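Local coordinates for prolyl 4-hydroxylase alpha subunit Fe(2+) 2OG dioxygenase domain-containing protein (Burkholderia ambifaria, PDB 3W20) that catalyses oxygen-dependent modification of N-substituted L-amino acids as a 2-oxoglutarate-dependent dioxygenase of the double-stranded beta-helix fold, here with zinc bound at the metal site, at the interface of chains A and B. Numbering follows the deposited sequence. Chains: chain A/B, Putative uncharacterized protein.

Contacts 1 and 2 lie along one two-fold symmetric interface, the centres of their C-alpha atoms about 15 Å apart. Helix 87-107 runs through both. In contact 1 the middle stretches of the two copies pack on each other and are joined by a disulfide, whereas in contact 2 the first turns of the chain B copy reach the loop 166-171 of chain A. Chain A also offers a short strand to each: 133-134 to contact 1 and 126-127 to contact 2. The disulfide suggests a genuine dimer, tied near its two-fold axis, and contact 2 with its twin may steady the parts farther from it.

Contact 1: the interface of chains A and B. Residues chain A 94, 97-99, 101, 133; chain B 94-95, 97-99, 101-102, 133.
Two copies of helix 87-107 from this 2-oxoglutarate dioxygenase pack against each other at the two-fold axis, running in the same general sense and crossing obliquely, close together near Gly98, and an interchain disulfide locks them together. Its sulfurs, A:Cys101 SG and B:Cys101 SG, are 2.1 Å apart, and the bond is a left-handed twist with a CB-SG-SG-CB torsion near -91°. The halves differ slightly: SG of B:Cys101 is anti to the backbone N (chi1 176°), while A:Cys101 is turned away from a staggered position (chi1 144°), a small break in the two-fold symmetry.

Further toward the helix starts, each phenyl ring receives a methyl from the other chain. A:Ala94 CB stands over one face of B:Phe97, 3.5 Å from the ring centroid and offset toward the rim, where CD2 is its nearest atom. B:Ala94 CB sits in the same way on A:Phe97, 3.6 Å from that centroid. In both, chi1 places the ring beside the backbone N, and a roughly perpendicular chi2 turns its face to the methyl.

Valines from strand 133-134 close the flanks. B:Val133 sets its two methyls along one side of chain A's helix: CG1 rests 3.8 Å from A:Gly98 CA, and CG2, in the crowded position between backbone N and carbonyl carbon, is 3.3 Å from A:Ala94 O. Across the axis, A:Val133 CG1 lies 3.9 Å from B:Gly98 CA, with CG2 directed at B:Ala94 O.

Contact 2: the interface of chains A and B. Residues chain A 93, 127, 166-169, 171; chain B 87, 90-91.
The indole of A:Trp168 is covered on one face by its own neighbour, A:Pro169, whose CD sits 3.7 Å above the ring plane and toward the rim. The indole itself hardly touches chain B; it backs the proline, which does. A:Pro169 presents CG and CD to B:Val90, the two side chains crossing at about a right angle, with CD 3.8 Å from CG1. That branch of B:Val90, anti to the backbone N, also reaches A:Ala93 CB, while CG2 is directed at the backbone oxygen of A:Asn167.

The other flat group, the carboxylate of B:Asp87, is met crosswise by the end of A:Lys171. The lysine chain is extended until chi4, where a bend (-77°) turns the terminal nitrogen NZ to two loop carbonyls: A:Trp168 O accepts in its carbonyl plane at 3.0 Å, with a C=O...N angle of 152°, and A:Val166 O is approached from above its plane, also at 3.0 Å. B:Asp87 OD2 comes alongside the lysine tip, in a salt bridge 3.1 Å from NZ. The two carbonyls hold NZ, which may set it in place for B:Asp87. B:Asp87 holds CG in the crowded position (chi1 55°), its CB against A:Asn167 O (3.4 Å) and A:Val166 O (3.5 Å). The positive charge nearby may favour the ionised carboxylate.

Further along, A:Ile127 lays CD1 3.6 Å from the hydroxyl oxygen B:Ser91 OG. The 166-171 stretch belongs to the long connection between strands 139-143 and 178-185, so this connection reaches the start of chain B's helix 87-107, with A:Ala93 and strand 126-127 closing the side toward the two-fold axis.

Contact 1: the interface of chains A and B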
loop_
_atom_site.group_PDB
_atom_site.type_symbol
_atom_site.label_atom_id
_atom_site.label_comp_id
_atom_site.label_asym_id
_atom_site.label_seq_id
_atom_site.Cartn_x
_atom_site.Cartn_y
_atom_site.Cartn_z
ATOM N N ALA A 94 -2.021 -1.517 3.192
ATOM C CA ALA A 94 -0.683 -0.908 3.172
ATOM C C ALA A 94 0.332 -2.055 2.966
ATOM O O ALA A 94 1.281 -1.866 2.207
ATOM C CB ALA A 94 -0.363 -0.254 4.545
ATOM N N PHE A 97 0.095 -3.494 -0.817
ATOM C CA PHE A 97 0.649 -2.625 -1.883
ATOM C C PHE A 97 2.098 -2.286 -1.653
ATOM O O PHE A 97 2.834 -2.160 -2.625
ATOM C CB PHE A 97 -0.225 -1.387 -2.076
ATOM C CG PHE A 97 -1.501 -1.764 -2.771
ATOM C CD1 PHE A 97 -1.517 -2.046 -4.139
ATOM C CD2 PHE A 97 -2.666 -1.897 -2.018
ATOM C CE1 PHE A 97 -2.716 -2.449 -4.753
ATOM C CE2 PHE A 97 -3.857 -2.317 -2.606
ATOM C CZ PHE A 97 -3.859 -2.555 -3.986
ATOM N N GLY A 98 2.506 -2.256 -0.399
ATOM C CA GLY A 98 3.935 -1.986 -0.050
ATOM C C GLY A 98 4.782 -3.174 -0.505
ATOM O O GLY A 98 5.890 -3.031 -1.075
ATOM N N ILE A 99 4.264 -4.362 -0.327
ATOM C CA ILE A 99 5.012 -5.584 -0.715
ATOM C C ILE A 99 5.073 -5.708 -2.227
ATOM O O ILE A 99 6.119 -6.037 -2.787
ATOM C CB ILE A 99 4.400 -6.857 -0.109
ATOM C CG1 ILE A 99 4.714 -6.890 1.393
ATOM C CG2 ILE A 99 4.977 -8.149 -0.693
ATOM C CD1 ILE A 99 3.933 -7.975 2.092
ATOM N N CYS A 101 5.263 -3.770 -4.606
ATOM C CA CYS A 101 6.273 -3.010 -5.224
ATOM C C CYS A 101 7.689 -3.618 -5.035
ATOM O O CYS A 101 8.460 -3.570 -5.970
ATOM C CB CYS A 101 6.087 -1.538 -4.875
ATOM S SG CYS A 101 7.632 -0.623 -4.642
ATOM N N VAL A 133 -0.034 2.531 -8.654
ATOM C CA VAL A 133 0.820 1.587 -7.952
ATOM C C VAL A 133 0.209 0.206 -8.311
ATOM O O VAL A 133 -0.961 0.105 -8.658
ATOM C CB VAL A 133 0.868 1.869 -6.447
ATOM C CG1 VAL A 133 1.174 3.366 -6.180
ATOM C CG2 VAL A 133 -0.363 1.392 -5.740
ATOM N N ALA B 94 -3.388 2.619 -0.402
ATOM C CA ALA B 94 -2.668 1.830 -1.414
ATOM C C ALA B 94 -1.692 2.716 -2.178
ATOM O O ALA B 94 -0.496 2.318 -2.357
ATOM C CB ALA B 94 -3.666 1.188 -2.410
ATOM N N GLU B 95 -2.142 3.890 -2.617
ATOM C CA GLU B 95 -1.264 4.852 -3.332
ATOM C C GLU B 95 -0.086 5.301 -2.448
ATOM O O GLU B 95 1.091 5.330 -2.921
ATOM C CB GLU B 95 -2.015 6.090 -3.835
ATOM C CG GLU B 95 -3.147 5.743 -4.807
ATOM C CD GLU B 95 -3.845 6.967 -5.351
ATOM O OE1 GLU B 95 -4.435 7.753 -4.555
ATOM O OE2 GLU B 95 -3.821 7.107 -6.566
ATOM N N PHE B 97 1.401 3.990 0.341
ATOM C CA PHE B 97 2.393 2.972 0.624
ATOM C C PHE B 97 3.077 2.447 -0.583
ATOM O O PHE B 97 4.278 2.161 -0.574
ATOM C CB PHE B 97 1.773 1.854 1.500
ATOM C CG PHE B 97 1.454 2.343 2.882
ATOM C CD1 PHE B 97 2.474 2.492 3.842
ATOM C CD2 PHE B 97 0.155 2.735 3.201
ATOM C CE1 PHE B 97 2.224 2.985 5.105
ATOM C CE2 PHE B 97 -0.089 3.215 4.490
ATOM C CZ PHE B 97 0.924 3.328 5.436
ATOM N N GLY B 98 2.322 2.385 -1.668
ATOM C CA GLY B 98 2.962 2.058 -2.957
ATOM C C GLY B 98 4.015 3.035 -3.437
ATOM O O GLY B 98 5.113 2.610 -3.863
ATOM N N ILE B 99 3.729 4.320 -3.314
ATOM C CA ILE B 99 4.725 5.378 -3.603
ATOM C C ILE B 99 5.894 5.318 -2.639
ATOM O O ILE B 99 7.067 5.404 -3.060
ATOM C CB ILE B 99 4.080 6.746 -3.604
ATOM C CG1 ILE B 99 3.157 6.799 -4.837
ATOM C CG2 ILE B 99 5.103 7.860 -3.742
ATOM C CD1 ILE B 99 2.257 7.984 -4.832
ATOM N N CYS B 101 7.247 2.833 -1.096
ATOM C CA CYS B 101 8.042 1.697 -1.543
ATOM C C CYS B 101 8.921 2.152 -2.742
ATOM O O CYS B 101 10.106 1.789 -2.808
ATOM C CB CYS B 101 7.081 0.586 -1.919
ATOM S SG CYS B 101 7.955 -0.865 -2.608
ATOM N N ARG B 102 8.349 2.926 -3.668
ATOM C CA ARG B 102 9.061 3.386 -4.872
ATOM C C ARG B 102 10.216 4.347 -4.521
ATOM O O ARG B 102 11.341 4.210 -5.021
ATOM C CB ARG B 102 8.082 4.082 -5.816
ATOM C CG ARG B 102 8.652 4.556 -7.159
ATOM C CD ARG B 102 7.553 5.222 -7.992
ATOM N NE ARG B 102 6.523 4.245 -8.390
ATOM C CZ ARG B 102 5.220 4.517 -8.561
ATOM N NH1 ARG B 102 4.742 5.736 -8.344
ATOM N NH2 ARG B 102 4.375 3.560 -8.938
ATOM N N VAL B 133 5.969 -2.571 6.225
ATOM C CA VAL B 133 6.184 -1.719 5.036
ATOM C C VAL B 133 6.390 -0.292 5.502
ATOM O O VAL B 133 5.900 0.096 6.547
ATOM C CB VAL B 133 5.013 -1.766 3.972
ATOM C CG1 VAL B 133 4.909 -3.215 3.415
ATOM C CG2 VAL B 133 3.657 -1.294 4.477
#

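Contact 2: the interface of chains A and B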
loop_
_atom_site.group_PDB
_atom_site.type_symbol
_atom_site.label_atom_id
_atom_site.label_comp_id
_atom_site.label_asym_id
_atom_site.label_seq_id
_atom_site.Cartn_x
_atom_site.Cartn_y
_atom_site.Cartn_z
ATOM N N ALA A 93 -4.058 -3.381 3.479
ATOM C CA ALA A 93 -3.830 -2.779 2.114
ATOM C C ALA A 93 -2.441 -2.159 2.088
ATOM O O ALA A 93 -1.752 -2.244 1.074
ATOM C CB ALA A 93 -4.895 -1.700 1.773
ATOM N N ILE A 127 -3.851 0.514 -9.200
ATOM C CA ILE A 127 -4.943 1.260 -8.579
ATOM C C ILE A 127 -4.590 2.739 -8.632
ATOM O O ILE A 127 -3.402 3.089 -8.658
ATOM C CB ILE A 127 -5.178 0.704 -7.175
ATOM C CG1 ILE A 127 -6.352 1.393 -6.462
ATOM C CG2 ILE A 127 -3.901 0.621 -6.310
ATOM C CD1 ILE A 127 -6.907 0.487 -5.432
ATOM N N VAL A 166 -18.556 -1.657 2.132
ATOM C CA VAL A 166 -18.505 -0.209 1.999
ATOM C C VAL A 166 -17.089 0.289 1.694
ATOM O O VAL A 166 -16.897 1.155 0.836
ATOM C CB VAL A 166 -18.979 0.440 3.306
ATOM C CG1 VAL A 166 -18.783 1.942 3.277
ATOM C CG2 VAL A 166 -20.461 0.123 3.464
ATOM N N ASN A 167 -16.138 -0.275 2.406
ATOM C CA ASN A 167 -14.746 0.201 2.339
ATOM C C ASN A 167 -13.874 -0.510 1.309
ATOM O O ASN A 167 -12.797 -0.037 1.014
ATOM C CB ASN A 167 -14.149 0.046 3.771
ATOM C CG ASN A 167 -14.864 0.923 4.758
ATOM O OD1 ASN A 167 -15.191 2.060 4.441
ATOM N ND2 ASN A 167 -15.085 0.425 5.970
ATOM N N TRP A 168 -14.343 -1.627 0.740
ATOM C CA TRP A 168 -13.601 -2.256 -0.362
ATOM C C TRP A 168 -13.581 -1.325 -1.602
ATOM O O TRP A 168 -14.635 -0.938 -2.141
ATOM C CB TRP A 168 -14.316 -3.604 -0.710
ATOM C CG TRP A 168 -13.452 -4.383 -1.710
ATOM C CD1 TRP A 168 -13.726 -4.645 -3.081
ATOM C CD2 TRP A 168 -12.100 -4.838 -1.494
ATOM N NE1 TRP A 168 -12.682 -5.277 -3.692
ATOM C CE2 TRP A 168 -11.656 -5.447 -2.783
ATOM C CE3 TRP A 168 -11.232 -4.868 -0.380
ATOM C CZ2 TRP A 168 -10.414 -6.022 -2.934
ATOM C CZ3 TRP A 168 -9.973 -5.470 -0.547
ATOM C CH2 TRP A 168 -9.561 -6.038 -1.801
ATOM N N PRO A 169 -12.409 -0.982 -2.134
ATOM C CA PRO A 169 -12.438 0.100 -3.147
ATOM C C PRO A 169 -12.571 -0.347 -4.615
ATOM O O PRO A 169 -12.803 0.475 -5.502
ATOM C CB PRO A 169 -11.088 0.744 -2.960
ATOM C CG PRO A 169 -10.184 -0.454 -2.632
ATOM C CD PRO A 169 -11.050 -1.176 -1.567
ATOM N N LYS A 171 -14.994 -1.869 -6.945
ATOM C CA LYS A 171 -16.381 -2.190 -6.767
ATOM C C LYS A 171 -16.958 -2.826 -8.045
ATOM O O LYS A 171 -18.115 -3.318 -8.067
ATOM C CB LYS A 171 -17.138 -0.945 -6.379
ATOM C CG LYS A 171 -16.782 -0.498 -4.930
ATOM C CD LYS A 171 -17.773 0.535 -4.407
ATOM C CE LYS A 171 -17.207 1.217 -3.198
ATOM N NZ LYS A 171 -17.341 0.293 -2.028
ATOM N N ASP B 87 -13.963 3.831 1.522
ATOM C CA ASP B 87 -13.180 3.232 0.426
ATOM C C ASP B 87 -12.069 4.094 -0.138
ATOM O O ASP B 87 -11.055 3.587 -0.620
ATOM C CB ASP B 87 -14.047 2.566 -0.703
ATOM C CG ASP B 87 -15.127 3.471 -1.380
ATOM O OD1 ASP B 87 -15.390 4.626 -1.080
ATOM O OD2 ASP B 87 -15.779 2.921 -2.292
ATOM N N VAL B 90 -8.955 3.501 1.752
ATOM C CA VAL B 90 -8.232 2.283 1.429
ATOM C C VAL B 90 -7.479 2.497 0.132
ATOM O O VAL B 90 -6.314 2.172 0.009
ATOM C CB VAL B 90 -9.180 1.070 1.304
ATOM C CG1 VAL B 90 -8.381 -0.159 0.935
ATOM C CG2 VAL B 90 -9.952 0.845 2.544
ATOM N N SER B 91 -8.142 3.111 -0.848
ATOM C CA SER B 91 -7.512 3.398 -2.114
ATOM C C SER B 91 -6.313 4.352 -1.964
ATOM O O SER B 91 -5.286 4.154 -2.618
ATOM C CB SER B 91 -8.545 4.146 -2.996
ATOM O OG SER B 91 -8.280 3.635 -4.243
#